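Local coordinates for HpcH/HpaI aldolase/citrate lyase family protein (PDB 4MF4), which belongs to the HpcH/HpaI aldolase/citrate lyase family and folds as a closed eight-stranded parallel beta barrel of the TIM type, at residues D184-P190 with V224-F229. Residues are numbered along the deposited sequence.
Sequences DCLFVGP and VAVGIF
Strands six and seven of the TIM barrel, 185-188 and 225-230, run parallel in extended conformation, the axes of their paired segments 4.4 Å apart at closest and inclined by 24°. L186 lies opposite V226, F187 opposite G227 (CA to CA 4.4 Å) and V188 opposite I228. Four hydrogen bonds form the ladder: L186 N donates to A225 O (2.9 Å), G227 N to L186 O (2.7 Å), V188 N to G227 O (2.8 Å) and F229 N to V188 O (3.2 Å). Before it, a water bridges, donating to D184 O (2.7 Å) and accepting from A225 N (3.0 Å). The backbones of C185 and F187 bond to V163 and V165 of strand 160-165, that of V226 to R245, and T248 OG1 bonds I228 O; the D184 carboxylate takes a salt bridge from R21 and a hydrogen bond from V161 N. Of the side chains, C185, A225 and F187 occupy the face that looks into the barrel. F187 (chi1 t, chi2 -88°) lays its ring across strand 225-230, one face over I228 N (CE2 to N 3.7 Å); a CB on G227 would clash with F187 CD2. On the other face L186, V188, V226 and I228 form an apolar layer, V188 and I228 reaching M212 of helix 206-222. Polarity is thus confined largely to the backbone, bonded directly, through one water and to neighbouring residues, between apolar faces.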
loop_
_atom_site.group_PDB
_atom_site.type_symbol
_atom_site.label_atom_id
_atom_site.label_comp_id
_atom_site.label_asym_id
_atom_site.label_seq_id
_atom_site.Cartn_x
_atom_site.Cartn_y
_atom_site.Cartn_z
ATOM N N ASP A 184 6.044 -22.412 -26.610
ATOM C CA ASP A 184 5.669 -23.674 -25.931
ATOM C C ASP A 184 4.148 -23.895 -25.962
ATOM O O ASP A 184 3.682 -24.994 -25.690
ATOM C CB ASP A 184 6.151 -23.699 -24.481
ATOM C CG ASP A 184 7.662 -23.462 -24.348
ATOM O OD1 ASP A 184 8.453 -24.212 -25.000
ATOM O OD2 ASP A 184 8.060 -22.506 -23.636
ATOM N N CYS A 185 3.360 -22.869 -26.296
ATOM C CA CYS A 185 1.923 -23.034 -26.318
ATOM C C CYS A 185 1.275 -21.951 -27.147
ATOM O O CYS A 185 1.682 -20.810 -27.036
ATOM C CB CYS A 185 1.395 -22.894 -24.888
ATOM S SG CYS A 185 -0.391 -23.204 -24.733
ATOM N N LEU A 186 0.243 -22.285 -27.918
ATOM C CA LEU A 186 -0.543 -21.285 -28.625
ATOM C C LEU A 186 -1.790 -21.080 -27.800
ATOM O O LEU A 186 -2.467 -22.059 -27.496
ATOM C CB LEU A 186 -0.953 -21.758 -30.019
ATOM C CG LEU A 186 0.127 -22.193 -30.981
ATOM C CD1 LEU A 186 -0.469 -22.879 -32.212
ATOM C CD2 LEU A 186 0.998 -21.014 -31.348
ATOM N N PHE A 187 -2.140 -19.835 -27.462
ATOM C CA PHE A 187 -3.328 -19.628 -26.628
ATOM C C PHE A 187 -4.422 -18.859 -27.364
ATOM O O PHE A 187 -4.184 -17.792 -27.886
ATOM C CB PHE A 187 -2.904 -18.916 -25.349
ATOM C CG PHE A 187 -3.986 -18.822 -24.304
ATOM C CD1 PHE A 187 -4.862 -17.773 -24.316
ATOM C CD2 PHE A 187 -4.068 -19.746 -23.292
ATOM C CE1 PHE A 187 -5.813 -17.646 -23.333
ATOM C CE2 PHE A 187 -5.026 -19.639 -22.302
ATOM C CZ PHE A 187 -5.880 -18.574 -22.313
ATOM N N VAL A 188 -5.609 -19.434 -27.442
ATOM C CA VAL A 188 -6.784 -18.749 -28.018
ATOM C C VAL A 188 -7.635 -18.025 -26.965
ATOM O O VAL A 188 -8.158 -18.651 -26.023
ATOM C CB VAL A 188 -7.694 -19.790 -28.747
ATOM C CG1 VAL A 188 -8.886 -19.108 -29.399
ATOM C CG2 VAL A 188 -6.917 -20.554 -29.808
ATOM N N GLY A 189 -7.770 -16.707 -27.102
ATOM C CA GLY A 189 -8.773 -15.963 -26.339
ATOM C C GLY A 189 -10.019 -15.744 -27.210
ATOM O O GLY A 189 -9.991 -14.912 -28.091
ATOM N N PRO A 190 -11.091 -16.525 -27.020
ATOM C CA PRO A 190 -12.147 -16.417 -28.058
ATOM C C PRO A 190 -12.809 -15.055 -28.142
ATOM O O PRO A 190 -13.119 -14.602 -29.254
ATOM C CB PRO A 190 -13.174 -17.453 -27.626
ATOM C CG PRO A 190 -12.366 -18.464 -26.906
ATOM C CD PRO A 190 -11.369 -17.647 -26.114
ATOM N N VAL A 224 2.750 -28.610 -30.768
ATOM C CA VAL A 224 2.766 -27.532 -29.802
ATOM C C VAL A 224 1.395 -27.517 -29.116
ATOM O O VAL A 224 0.329 -27.541 -29.773
ATOM C CB VAL A 224 3.012 -26.194 -30.533
ATOM C CG1 VAL A 224 2.981 -25.028 -29.540
ATOM C CG2 VAL A 224 4.329 -26.244 -31.324
ATOM N N ALA A 225 1.422 -27.534 -27.791
ATOM C CA ALA A 225 0.233 -27.368 -26.989
ATOM C C ALA A 225 -0.620 -26.192 -27.401
ATOM O O ALA A 225 -0.099 -25.126 -27.697
ATOM C CB ALA A 225 0.606 -27.190 -25.531
ATOM N N VAL A 226 -1.948 -26.403 -27.409
ATOM C CA VAL A 226 -2.867 -25.290 -27.553
ATOM C C VAL A 226 -3.689 -25.049 -26.289
ATOM O O VAL A 226 -4.112 -25.987 -25.644
ATOM C CB VAL A 226 -3.780 -25.507 -28.745
ATOM C CG1 VAL A 226 -4.631 -24.271 -29.002
ATOM C CG2 VAL A 226 -2.895 -25.824 -29.962
ATOM N N GLY A 227 -3.883 -23.781 -25.963
ATOM C CA GLY A 227 -4.656 -23.382 -24.787
ATOM C C GLY A 227 -5.816 -22.487 -25.188
ATOM O O GLY A 227 -5.849 -21.982 -26.306
ATOM N N ILE A 228 -6.712 -22.230 -24.243
ATOM C CA ILE A 228 -7.941 -21.517 -24.510
ATOM C C ILE A 228 -8.545 -21.049 -23.199
ATOM O O ILE A 228 -8.371 -21.694 -22.133
ATOM C CB ILE A 228 -8.934 -22.434 -25.299
ATOM C CG1 ILE A 228 -10.132 -21.629 -25.830
ATOM C CG2 ILE A 228 -9.332 -23.607 -24.458
ATOM C CD1 ILE A 228 -10.916 -22.314 -26.924
ATOM N N PHE A 229 -9.222 -19.904 -23.267
ATOM C CA PHE A 229 -9.979 -19.378 -22.145
ATOM C C PHE A 229 -11.400 -19.861 -22.337
ATOM O O PHE A 229 -12.041 -19.484 -23.329
ATOM C CB PHE A 229 -9.952 -17.825 -22.116
ATOM C CG PHE A 229 -10.621 -17.238 -20.897
ATOM C CD1 PHE A 229 -11.986 -16.981 -20.901
ATOM C CD2 PHE A 229 -9.924 -17.052 -19.730
ATOM C CE1 PHE A 229 -12.629 -16.483 -19.773
ATOM C CE2 PHE A 229 -10.554 -16.560 -18.590
ATOM C CZ PHE A 229 -11.913 -16.277 -18.627
HETATM O O HOH W 1 4.106 -27.590 -26.492
#